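Side-chain contacts in Sn-glycerol-3-phosphate ABC transporter substrate-binding protein UspB (Mycobacterium tuberculosis, PDB 4MFI), which serves as the substrate-binding subunit of an ABC transporter and is specific for glycerophosphocholine, which it probably hands over for import: residues D392-A397 against Q417-V422; E186-R189 against R195-H198; I72-D77 against A82-A87; T334-F339 against L346-S351. One frame throughout, in Å; residues are numbered along the deposited sequence.

Interaction 1 (D392-A397 against Q417-V422); sequences DRIISA and QKRLQV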
loop_
_atom_site.group_PDB
_atom_site.type_symbol
_atom_site.label_atom_id
_atom_site.label_comp_id
_atom_site.label_asym_id
_atom_site.label_seq_id
_atom_site.Cartn_x
_atom_site.Cartn_y
_atom_site.Cartn_z
ATOM N N ASP A 392 11.932 3.864 2.488
ATOM C CA ASP A 392 10.787 3.908 3.387
ATOM C C ASP A 392 11.205 4.039 4.844
ATOM O O ASP A 392 10.634 4.834 5.587
ATOM C CB ASP A 392 9.901 2.674 3.203
ATOM C CG ASP A 392 10.616 1.377 3.520
ATOM O OD1 ASP A 392 11.766 1.199 3.062
ATOM O OD2 ASP A 392 10.031 0.530 4.236
ATOM N N ARG A 393 12.220 3.278 5.246
ATOM C CA ARG A 393 12.638 3.245 6.640
ATOM C C ARG A 393 13.406 4.507 7.037
ATOM O O ARG A 393 13.244 5.031 8.146
ATOM C CB ARG A 393 13.491 2.000 6.903
ATOM C CG ARG A 393 12.810 0.667 6.535
ATOM C CD ARG A 393 11.531 0.407 7.319
ATOM N NE ARG A 393 11.724 0.563 8.761
ATOM C CZ ARG A 393 10.791 0.299 9.673
ATOM N NH1 ARG A 393 9.600 -0.153 9.296
ATOM N NH2 ARG A 393 11.046 0.485 10.962
ATOM N N ILE A 394 14.253 4.980 6.132
ATOM C CA ILE A 394 15.057 6.171 6.391
ATOM C C ILE A 394 14.177 7.428 6.423
ATOM O O ILE A 394 14.302 8.267 7.320
ATOM C CB ILE A 394 16.185 6.301 5.343
ATOM C CG1 ILE A 394 17.155 5.119 5.473
ATOM C CG2 ILE A 394 16.907 7.635 5.473
ATOM C CD1 ILE A 394 18.151 5.006 4.327
ATOM N N ILE A 395 13.268 7.561 5.462
ATOM C CA ILE A 395 12.325 8.679 5.491
ATOM C C ILE A 395 11.427 8.615 6.734
ATOM O O ILE A 395 11.197 9.632 7.398
ATOM C CB ILE A 395 11.492 8.743 4.195
ATOM C CG1 ILE A 395 12.414 9.063 3.007
ATOM C CG2 ILE A 395 10.387 9.783 4.312
ATOM C CD1 ILE A 395 11.773 8.863 1.631
ATOM N N SER A 396 10.933 7.424 7.064
ATOM C CA SER A 396 10.109 7.269 8.260
ATOM C C SER A 396 10.852 7.666 9.522
ATOM O O SER A 396 10.268 8.301 10.403
ATOM C CB SER A 396 9.598 5.841 8.415
ATOM O OG SER A 396 8.542 5.582 7.513
ATOM N N ALA A 397 12.123 7.280 9.630
ATOM C CA ALA A 397 12.889 7.634 10.819
ATOM C C ALA A 397 13.019 9.145 10.946
ATOM O O ALA A 397 12.938 9.691 12.045
ATOM C CB ALA A 397 14.265 6.973 10.792
ATOM N N GLN A 417 18.144 13.464 2.523
ATOM C CA GLN A 417 18.359 13.492 1.077
ATOM C C GLN A 417 19.800 13.137 0.702
ATOM O O GLN A 417 20.028 12.411 -0.266
ATOM C CB GLN A 417 17.941 14.832 0.453
ATOM C CG GLN A 417 18.132 14.842 -1.063
ATOM C CD GLN A 417 17.263 15.853 -1.789
ATOM O OE1 GLN A 417 16.115 16.080 -1.428
ATOM N NE2 GLN A 417 17.801 16.434 -2.852
ATOM N N LYS A 418 20.771 13.630 1.467
ATOM C CA LYS A 418 22.169 13.291 1.204
ATOM C C LYS A 418 22.418 11.791 1.358
ATOM O O LYS A 418 23.097 11.171 0.533
ATOM C CB LYS A 418 23.102 14.081 2.130
ATOM C CG LYS A 418 23.178 15.563 1.812
ATOM C CD LYS A 418 24.013 16.317 2.842
ATOM C CE LYS A 418 24.375 17.714 2.349
ATOM N NZ LYS A 418 23.198 18.495 1.883
ATOM N N ARG A 419 21.856 11.199 2.406
ATOM C CA ARG A 419 22.016 9.763 2.632
ATOM C C ARG A 419 21.343 8.937 1.545
ATOM O O ARG A 419 21.903 7.945 1.067
ATOM C CB ARG A 419 21.497 9.379 4.020
ATOM C CG ARG A 419 22.415 9.929 5.121
ATOM C CD ARG A 419 21.784 9.918 6.474
ATOM N NE ARG A 419 21.356 8.585 6.865
ATOM C CZ ARG A 419 20.248 8.347 7.555
ATOM N NH1 ARG A 419 19.924 7.107 7.871
ATOM N NH2 ARG A 419 19.458 9.354 7.918
ATOM N N LEU A 420 20.141 9.344 1.166
ATOM C CA LEU A 420 19.400 8.650 0.115
ATOM C C LEU A 420 20.106 8.754 -1.236
ATOM O O LEU A 420 20.103 7.803 -2.020
ATOM C CB LEU A 420 17.978 9.203 -0.000
ATOM C CG LEU A 420 17.042 8.971 1.194
ATOM C CD1 LEU A 420 15.675 9.580 0.897
ATOM C CD2 LEU A 420 16.911 7.496 1.527
ATOM N N GLN A 421 20.708 9.910 -1.516
ATOM C CA GLN A 421 21.410 10.107 -2.782
ATOM C C GLN A 421 22.583 9.133 -2.896
ATOM O O GLN A 421 22.787 8.509 -3.940
ATOM C CB GLN A 421 21.914 11.547 -2.907
ATOM C CG GLN A 421 22.451 11.864 -4.296
ATOM C CD GLN A 421 21.346 11.937 -5.315
ATOM O OE1 GLN A 421 20.421 12.737 -5.176
ATOM N NE2 GLN A 421 21.427 11.102 -6.349
ATOM N N VAL A 422 23.347 9.002 -1.813
ATOM C CA VAL A 422 24.474 8.076 -1.789
ATOM C C VAL A 422 24.008 6.635 -2.015
ATOM O O VAL A 422 24.586 5.911 -2.828
ATOM C CB VAL A 422 25.267 8.207 -0.475
ATOM C CG1 VAL A 422 26.262 7.069 -0.323
ATOM C CG2 VAL A 422 25.988 9.542 -0.433
HETATM O O HOH W 1 16.580 9.067 8.901
#
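Ile394 and Leu420 meet between two helices, their side chains sliding past each other in opposite directions, so that Ile394 CD1 comes within 3.9 Å of Leu420 CD2. The other leucine methyl serves the neighbouring isoleucine: Leu420 CD1 sits 3.9 Å from Ile395 CG1, and those two side chains run at about a right angle. A forked leucine suits this position because each branch can take a different partner. Ile394 divides its work in a similar way. With chi1 at -64°, its CG2 methyl is swung opposite the backbone N, and there it rests over one face of the Arg419 guanidinium, 3.9 Å from NH1. The arginine chain bends at chi3 (57°), which brings its flat end back across the isoleucine. The helices 391-405 and 409-427 that carry these residues follow one another in the chain and form an antiparallel helical hairpin, the short segments meeting at 172° with their axes 10.7 Å apart. That spacing leaves room for branched aliphatic chains to fill the interface. Toward its exposed side, the arginine adds a polar link: a water in the guanidinium plane accepts from Arg419 NH2 at 3.1 Å and donates to the carbonyl oxygen of Ile394. An arginine is well chosen here, since its face packs on carbon while its edge stays hydrated. On the buried side, Ile395 reaches Tyr221, and Leu420 also touches Leu227, Leu229 and Leu388.

Interaction 2 (E186-R189 against R195-H198); sequences ELQR and RSAH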
loop_
_atom_site.group_PDB
_atom_site.type_symbol
_atom_site.label_atom_id
_atom_site.label_comp_id
_atom_site.label_asym_id
_atom_site.label_seq_id
_atom_site.Cartn_x
_atom_site.Cartn_y
_atom_site.Cartn_z
ATOM N N GLU A 186 -9.855 22.987 17.517
ATOM C CA GLU A 186 -11.182 22.774 18.088
ATOM C C GLU A 186 -11.401 21.315 18.452
ATOM O O GLU A 186 -11.962 21.007 19.505
ATOM C CB GLU A 186 -12.287 23.269 17.154
ATOM C CG GLU A 186 -13.703 23.063 17.698
ATOM C CD GLU A 186 -14.070 23.960 18.879
ATOM O OE1 GLU A 186 -13.206 24.691 19.416
ATOM O OE2 GLU A 186 -15.256 23.927 19.267
ATOM N N LEU A 187 -10.955 20.408 17.591
ATOM C CA LEU A 187 -11.022 18.988 17.927
ATOM C C LEU A 187 -10.203 18.684 19.178
ATOM O O LEU A 187 -10.614 17.878 20.012
ATOM C CB LEU A 187 -10.560 18.132 16.749
ATOM C CG LEU A 187 -11.578 17.992 15.614
ATOM C CD1 LEU A 187 -10.879 17.491 14.360
ATOM C CD2 LEU A 187 -12.710 17.050 16.032
ATOM N N GLN A 188 -9.057 19.339 19.334
ATOM C CA GLN A 188 -8.257 19.141 20.543
ATOM C C GLN A 188 -9.007 19.589 21.805
ATOM O O GLN A 188 -8.947 18.924 22.842
ATOM C CB GLN A 188 -6.915 19.871 20.435
ATOM C CG GLN A 188 -5.990 19.637 21.621
ATOM C CD GLN A 188 -5.607 18.179 21.790
ATOM O OE1 GLN A 188 -5.128 17.540 20.849
ATOM N NE2 GLN A 188 -5.822 17.641 22.987
ATOM N N ARG A 189 -9.710 20.715 21.720
ATOM C CA ARG A 189 -10.512 21.179 22.847
ATOM C C ARG A 189 -11.555 20.134 23.221
ATOM O O ARG A 189 -11.778 19.863 24.411
ATOM C CB ARG A 189 -11.208 22.496 22.498
ATOM C CG ARG A 189 -12.013 23.076 23.649
ATOM C CD ARG A 189 -12.745 24.345 23.242
ATOM N NE ARG A 189 -13.841 24.076 22.314
ATOM C CZ ARG A 189 -15.032 23.620 22.685
ATOM N NH1 ARG A 189 -15.282 23.374 23.966
ATOM N NH2 ARG A 189 -15.971 23.404 21.773
ATOM N N ARG A 195 -5.579 13.220 25.289
ATOM C CA ARG A 195 -6.042 12.726 23.995
ATOM C C ARG A 195 -5.603 13.712 22.909
ATOM O O ARG A 195 -5.104 14.801 23.215
ATOM C CB ARG A 195 -7.566 12.574 23.989
ATOM C CG ARG A 195 -8.108 11.569 24.992
ATOM C CD ARG A 195 -9.620 11.743 25.134
ATOM N NE ARG A 195 -10.386 11.103 24.081
ATOM C CZ ARG A 195 -11.665 11.359 23.810
ATOM N NH1 ARG A 195 -12.326 12.328 24.449
ATOM N NH2 ARG A 195 -12.266 10.681 22.847
ATOM N N SER A 196 -5.776 13.332 21.646
ATOM C CA SER A 196 -5.366 14.193 20.533
ATOM C C SER A 196 -6.430 14.255 19.459
ATOM O O SER A 196 -7.195 13.300 19.278
ATOM C CB SER A 196 -4.060 13.690 19.908
ATOM O OG SER A 196 -2.981 13.823 20.812
ATOM N N ALA A 197 -6.462 15.372 18.737
ATOM C CA ALA A 197 -7.355 15.531 17.589
ATOM C C ALA A 197 -6.977 14.585 16.452
ATOM O O ALA A 197 -7.847 14.146 15.693
ATOM C CB ALA A 197 -7.323 16.971 17.090
ATOM N N HIS A 198 -5.680 14.309 16.312
ATOM C CA HIS A 198 -5.175 13.540 15.176
ATOM C C HIS A 198 -3.956 12.762 15.614
ATOM O O HIS A 198 -3.128 13.278 16.357
ATOM C CB HIS A 198 -4.804 14.482 14.015
ATOM C CG HIS A 198 -4.603 13.778 12.709
ATOM N ND1 HIS A 198 -5.643 13.215 12.003
ATOM C CD2 HIS A 198 -3.483 13.549 11.976
ATOM C CE1 HIS A 198 -5.177 12.669 10.891
ATOM N NE2 HIS A 198 -3.868 12.856 10.852
HETATM O O HOH W 2 -2.597 16.509 21.013
#
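Gln188 meets the backbone of residues 195-197 through both ends of its amide. Its NE2 donates to Arg195 O at 2.9 Å in a nearly straight bond (172°); the acceptor lies in the amide plane, although the nitrogen itself stands above the plane of the carbonyl. Its OE1 takes a weak hydrogen bond from Ala197 N at 3.3 Å. The chain leaves with CG opposite the backbone N (chi1 -176°) and folds at chi2 (62°), which turns the amide toward the passing chain. Glutamine suits the place because one flat group supplies a donor and an acceptor together. A water adds to the grip, donating to Gln188 OE1 at 2.7 Å and accepting from Ser196 OG.

The apolar part is small and tight. Leu187 CB and Ala197 CB stand 3.5 Å apart, closer than usual van der Waals contact, and the small alanine lets the chain run this near the helix. Beyond it, Leu187 packs on Ala163 and Trp164.

Charged groups stay to the side. Arg189 grips Glu186 side-on within the helix, NH2 reaching OE2 at 2.7 Å, while Arg195 turns its guanidinium to the carbonyls of Gly264 and Val191.

An amide bridging the C=O and N-H on either side of an extended residue here fastens helix 177-191 to the chain entering strand 198-201, a helix-to-strand connection belonging to an alpha/beta domain of the solute-binding-protein fold.

Interaction 3 (I72-D77 against A82-A87); sequences IDAGKD and AQKFNA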
loop_
_atom_site.group_PDB
_atom_site.type_symbol
_atom_site.label_atom_id
_atom_site.label_comp_id
_atom_site.label_asym_id
_atom_site.label_seq_id
_atom_site.Cartn_x
_atom_site.Cartn_y
_atom_site.Cartn_z
ATOM N N ILE A 72 2.593 -22.727 -0.502
ATOM C CA ILE A 72 3.739 -22.811 0.383
ATOM C C ILE A 72 3.701 -21.647 1.362
ATOM O O ILE A 72 3.583 -20.499 0.941
ATOM C CB ILE A 72 5.049 -22.712 -0.424
ATOM C CG1 ILE A 72 5.117 -23.807 -1.489
ATOM C CG2 ILE A 72 6.257 -22.776 0.499
ATOM C CD1 ILE A 72 5.155 -25.188 -0.913
ATOM N N ASP A 73 3.783 -21.937 2.661
ATOM C CA ASP A 73 3.952 -20.883 3.663
ATOM C C ASP A 73 5.396 -20.396 3.593
ATOM O O ASP A 73 6.308 -21.022 4.144
ATOM C CB ASP A 73 3.620 -21.390 5.070
ATOM C CG ASP A 73 3.515 -20.262 6.097
ATOM O OD1 ASP A 73 4.010 -19.143 5.827
ATOM O OD2 ASP A 73 2.937 -20.498 7.182
ATOM N N ALA A 74 5.592 -19.269 2.920
ATOM C CA ALA A 74 6.930 -18.778 2.613
ATOM C C ALA A 74 7.411 -17.731 3.615
ATOM O O ALA A 74 8.486 -17.152 3.452
ATOM C CB ALA A 74 6.965 -18.216 1.193
ATOM N N GLY A 75 6.628 -17.487 4.659
ATOM C CA GLY A 75 7.042 -16.526 5.667
ATOM C C GLY A 75 5.874 -15.897 6.395
ATOM O O GLY A 75 4.740 -15.964 5.929
ATOM N N LYS A 76 6.149 -15.282 7.540
ATOM C CA LYS A 76 5.090 -14.658 8.325
ATOM C C LYS A 76 4.742 -13.260 7.800
ATOM O O LYS A 76 3.693 -12.705 8.130
ATOM C CB LYS A 76 5.473 -14.590 9.805
ATOM C CG LYS A 76 6.432 -13.462 10.143
ATOM C CD LYS A 76 6.606 -13.301 11.645
ATOM C CE LYS A 76 7.292 -11.986 11.965
ATOM N NZ LYS A 76 7.574 -11.839 13.420
ATOM N N ASP A 77 5.628 -12.699 6.983
ATOM C CA ASP A 77 5.403 -11.379 6.399
ATOM C C ASP A 77 6.144 -11.250 5.074
ATOM O O ASP A 77 6.849 -12.184 4.659
ATOM C CB ASP A 77 5.785 -10.252 7.380
ATOM C CG ASP A 77 7.253 -10.275 7.792
ATOM O OD1 ASP A 77 8.114 -10.738 7.018
ATOM O OD2 ASP A 77 7.557 -9.787 8.901
ATOM N N ALA A 82 10.569 -12.465 0.933
ATOM C CA ALA A 82 11.649 -11.943 0.114
ATOM C C ALA A 82 12.977 -12.653 0.401
ATOM O O ALA A 82 13.714 -12.983 -0.534
ATOM C CB ALA A 82 11.782 -10.443 0.299
ATOM N N GLN A 83 13.297 -12.883 1.678
ATOM C CA GLN A 83 14.540 -13.581 2.011
ATOM C C GLN A 83 14.524 -15.035 1.550
ATOM O O GLN A 83 15.539 -15.559 1.086
ATOM C CB GLN A 83 14.856 -13.501 3.504
ATOM C CG GLN A 83 15.077 -12.081 4.019
ATOM C CD GLN A 83 16.153 -11.310 3.260
ATOM O OE1 GLN A 83 17.026 -11.892 2.617
ATOM N NE2 GLN A 83 16.097 -9.989 3.347
ATOM N N LYS A 84 13.373 -15.690 1.675
ATOM C CA LYS A 84 13.270 -17.072 1.228
ATOM C C LYS A 84 13.475 -17.139 -0.286
ATOM O O LYS A 84 14.187 -18.019 -0.787
ATOM C CB LYS A 84 11.922 -17.668 1.633
ATOM C CG LYS A 84 11.819 -19.173 1.427
ATOM C CD LYS A 84 10.400 -19.654 1.714
ATOM C CE LYS A 84 10.229 -21.139 1.428
ATOM N NZ LYS A 84 11.048 -21.978 2.346
ATOM N N PHE A 85 12.879 -16.189 -1.005
ATOM C CA PHE A 85 13.063 -16.096 -2.450
ATOM C C PHE A 85 14.530 -15.837 -2.794
ATOM O O PHE A 85 15.098 -16.506 -3.656
ATOM C CB PHE A 85 12.163 -14.997 -3.026
ATOM C CG PHE A 85 12.219 -14.874 -4.530
ATOM C CD1 PHE A 85 12.168 -15.997 -5.345
ATOM C CD2 PHE A 85 12.285 -13.618 -5.128
ATOM C CE1 PHE A 85 12.203 -15.868 -6.732
ATOM C CE2 PHE A 85 12.318 -13.485 -6.504
ATOM C CZ PHE A 85 12.281 -14.613 -7.311
ATOM N N ASN A 86 15.150 -14.875 -2.117
ATOM C CA ASN A 86 16.554 -14.571 -2.358
ATOM C C ASN A 86 17.438 -15.816 -2.248
ATOM O O ASN A 86 18.298 -16.065 -3.100
ATOM C CB ASN A 86 17.038 -13.500 -1.379
ATOM C CG ASN A 86 18.350 -12.898 -1.796
ATOM O OD1 ASN A 86 18.513 -12.476 -2.943
ATOM N ND2 ASN A 86 19.305 -12.875 -0.882
ATOM N N ALA A 87 17.214 -16.608 -1.205
ATOM C CA ALA A 87 18.023 -17.801 -0.992
ATOM C C ALA A 87 17.785 -18.852 -2.065
ATOM O O ALA A 87 18.706 -19.573 -2.457
ATOM C CB ALA A 87 17.763 -18.380 0.385
#
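Lys84 lays its aliphatic chain against Ala74, its CD lying 3.6 Å from Ala74 O and 3.8 Å from Ala74 CB. Farther along, Lys84 CE comes within a looser 4.4 Å of Ile72 CG2. The chain starts opposite the backbone N (chi1 -170°) and runs straight until it bends at chi4 (65°), so its methylenes span the gap from helix to strand while the ammonium group turns off to a cation-pi contact with Trp42. Lysine answers both needs, being long, greasy along its length and charged at its end; alanine is small enough to let it lie close.

The turn after the strand sets Ala74 in place. Asp73 OD1 receives a weak bond from Gly75 N at 3.3 Å, an Asx turn, and Gly75 adopts backbone angles at which a side chain would press on the carbonyl oxygen of Ala74. Asp77 then occupies the N-cap of helix 78-88, its OD1 accepting from Glu80 N.

The contact thus closes a strand-turn-helix unit: strand 69-73 pairs in parallel with strand 39-43, where Trp42 also touches Ile72 and Ala74, and helix 78-88 packs against helix 104-110 through Ala82 and Phe108.

Interaction 4 (T334-F339 against L346-S351); sequences TNTAYF and LPVRKS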
loop_
_atom_site.group_PDB
_atom_site.type_symbol
_atom_site.label_atom_id
_atom_site.label_comp_id
_atom_site.label_asym_id
_atom_site.label_seq_id
_atom_site.Cartn_x
_atom_site.Cartn_y
_atom_site.Cartn_z
ATOM N N THR A 334 -14.371 -11.974 -10.201
ATOM C CA THR A 334 -15.023 -12.798 -9.187
ATOM C C THR A 334 -14.081 -13.099 -8.024
ATOM O O THR A 334 -14.447 -12.996 -6.846
ATOM C CB THR A 334 -15.464 -14.145 -9.806
ATOM O OG1 THR A 334 -16.475 -13.907 -10.791
ATOM C CG2 THR A 334 -16.011 -15.078 -8.752
ATOM N N ASN A 335 -12.855 -13.468 -8.359
ATOM C CA ASN A 335 -11.939 -13.969 -7.350
ATOM C C ASN A 335 -11.301 -12.878 -6.508
ATOM O O ASN A 335 -11.078 -13.068 -5.311
ATOM C CB ASN A 335 -10.897 -14.880 -7.993
ATOM C CG ASN A 335 -11.503 -16.171 -8.475
ATOM O OD1 ASN A 335 -12.509 -16.631 -7.930
ATOM N ND2 ASN A 335 -10.907 -16.766 -9.502
ATOM N N THR A 336 -11.008 -11.729 -7.110
ATOM C CA THR A 336 -10.501 -10.622 -6.309
ATOM C C THR A 336 -11.599 -10.075 -5.387
ATOM O O THR A 336 -11.323 -9.667 -4.262
ATOM C CB THR A 336 -9.856 -9.498 -7.166
ATOM O OG1 THR A 336 -9.139 -8.603 -6.306
ATOM C CG2 THR A 336 -10.903 -8.713 -7.952
ATOM N N ALA A 337 -12.845 -10.098 -5.852
ATOM C CA ALA A 337 -13.969 -9.716 -5.001
ATOM C C ALA A 337 -14.050 -10.642 -3.793
ATOM O O ALA A 337 -14.169 -10.182 -2.654
ATOM C CB ALA A 337 -15.274 -9.741 -5.784
ATOM N N TYR A 338 -13.971 -11.947 -4.044
ATOM C CA TYR A 338 -13.962 -12.934 -2.967
ATOM C C TYR A 338 -12.808 -12.713 -1.988
ATOM O O TYR A 338 -13.012 -12.693 -0.766
ATOM C CB TYR A 338 -13.911 -14.358 -3.532
ATOM C CG TYR A 338 -13.661 -15.408 -2.477
ATOM C CD1 TYR A 338 -14.681 -15.828 -1.632
ATOM C CD2 TYR A 338 -12.398 -15.965 -2.313
ATOM C CE1 TYR A 338 -14.447 -16.781 -0.657
ATOM C CE2 TYR A 338 -12.154 -16.915 -1.350
ATOM C CZ TYR A 338 -13.177 -17.320 -0.522
ATOM O OH TYR A 338 -12.927 -18.267 0.442
ATOM N N PHE A 339 -11.600 -12.543 -2.523
ATOM C CA PHE A 339 -10.429 -12.323 -1.684
ATOM C C PHE A 339 -10.619 -11.087 -0.804
ATOM O O PHE A 339 -10.316 -11.112 0.396
ATOM C CB PHE A 339 -9.176 -12.181 -2.554
ATOM C CG PHE A 339 -7.889 -12.209 -1.777
ATOM C CD1 PHE A 339 -7.396 -13.403 -1.264
ATOM C CD2 PHE A 339 -7.150 -11.049 -1.593
ATOM C CE1 PHE A 339 -6.200 -13.437 -0.561
ATOM C CE2 PHE A 339 -5.952 -11.074 -0.887
ATOM C CZ PHE A 339 -5.481 -12.275 -0.370
ATOM N N LEU A 346 -8.353 -4.761 -1.000
ATOM C CA LEU A 346 -9.256 -4.116 -1.946
ATOM C C LEU A 346 -9.331 -4.895 -3.260
ATOM O O LEU A 346 -8.326 -5.438 -3.716
ATOM C CB LEU A 346 -8.783 -2.681 -2.202
ATOM C CG LEU A 346 -8.649 -1.834 -0.932
ATOM C CD1 LEU A 346 -8.094 -0.450 -1.235
ATOM C CD2 LEU A 346 -9.988 -1.739 -0.215
ATOM N N PRO A 347 -10.522 -4.953 -3.881
ATOM C CA PRO A 347 -10.621 -5.628 -5.182
ATOM C C PRO A 347 -9.711 -4.952 -6.206
ATOM O O PRO A 347 -9.690 -3.718 -6.281
ATOM C CB PRO A 347 -12.100 -5.450 -5.567
ATOM C CG PRO A 347 -12.809 -5.154 -4.273
ATOM C CD PRO A 347 -11.814 -4.415 -3.429
ATOM N N VAL A 348 -8.967 -5.742 -6.980
ATOM C CA VAL A 348 -7.965 -5.170 -7.875
ATOM C C VAL A 348 -8.477 -4.973 -9.302
ATOM O O VAL A 348 -7.744 -4.472 -10.160
ATOM C CB VAL A 348 -6.664 -6.007 -7.886
ATOM C CG1 VAL A 348 -6.163 -6.230 -6.457
ATOM C CG2 VAL A 348 -6.871 -7.348 -8.595
ATOM N N ARG A 349 -9.732 -5.358 -9.545
ATOM C CA ARG A 349 -10.346 -5.239 -10.864
ATOM C C ARG A 349 -11.456 -4.210 -10.843
ATOM O O ARG A 349 -12.283 -4.209 -9.921
ATOM C CB ARG A 349 -10.933 -6.587 -11.311
ATOM C CG ARG A 349 -9.898 -7.693 -11.496
ATOM C CD ARG A 349 -9.045 -7.460 -12.735
ATOM N NE ARG A 349 -9.841 -7.686 -13.931
ATOM C CZ ARG A 349 -9.765 -8.773 -14.692
ATOM N NH1 ARG A 349 -8.901 -9.743 -14.401
ATOM N NH2 ARG A 349 -10.554 -8.886 -15.745
ATOM N N LYS A 350 -11.489 -3.354 -11.861
ATOM C CA LYS A 350 -12.533 -2.338 -11.973
ATOM C C LYS A 350 -13.921 -2.967 -11.983
ATOM O O LYS A 350 -14.829 -2.504 -11.290
ATOM C CB LYS A 350 -12.337 -1.510 -13.247
ATOM C CG LYS A 350 -11.009 -0.772 -13.304
ATOM C CD LYS A 350 -10.856 -0.082 -14.652
ATOM C CE LYS A 350 -9.518 0.628 -14.762
ATOM N NZ LYS A 350 -9.258 1.063 -16.161
ATOM N N SER A 351 -14.078 -4.038 -12.754
ATOM C CA SER A 351 -15.382 -4.670 -12.925
ATOM C C SER A 351 -15.811 -5.535 -11.746
ATOM O O SER A 351 -16.879 -6.153 -11.795
ATOM C CB SER A 351 -15.401 -5.524 -14.192
ATOM O OG SER A 351 -14.573 -6.661 -14.037
#
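Thr336 has the largest buried area of this contact, and both branches of its side chain are used. Its OG1 accepts a hydrogen bond from Val348 N at 2.9 Å, with an N-H...O angle of 162°. The hydroxyl points there because it is set opposite the backbone N of the helix (chi1 -168°), leaving the methyl CG2 between the two main-chain bonds. That methyl packs 3.8 Å from Arg349 CG and, more loosely, 4.2 Å from Pro347 CB. A beta-branched threonine therefore suits the site well, offering oxygen to the loop backbone and carbon to its side chains.

Pro347 brings its CA to 3.5 Å from Thr336 OG1 and reaches Ser340 further along the same helix. A proline has no N-H to satisfy here, and its fixed phi helps hold the chain extended past the helix.

Val348 crosses the threonine obliquely, its CG2 lying 3.5 Å from Thr336 OG1. It also touches Pro149 and Arg152 of strand 144-160, so the loop is wedged between helix 333-343 and the sheet. Of the Arg349 side chain, the aliphatic base (CB and CG) meets the threonine methyl; its guanidinium leads away into a salt bridge with Asp130.

With every touching residue buried, the hydroxyl supplies a partner for a backbone N-H that would otherwise be costly to bury, and the near-straight bond helps hold the loop against the helix; the methyls of Thr336 and Val348 close by probably help keep water from it.

Overall arrangement
Along the chain the order is interaction 3, interaction 2, interaction 4 and then interaction 1, each closing before the next opens. Interactions 3 and 4, with centres about 25 Å apart, belong to the same part of the fold: strand 69-73 and strand 144-160, beside which the loop of interaction 4 runs, share the large mixed sheet. Interaction 2 lies on the opposite side of the chain's centre from interaction 3, their centres about 42 Å apart, beside the small parallel sheet of strands 198-201 and 251-254. Interaction 1 joins the last two helices, its centre about 35 Å from that of interaction 4. None touches another; each joins parts of the chain close in sequence, within the two-lobed architecture expected of a binding protein.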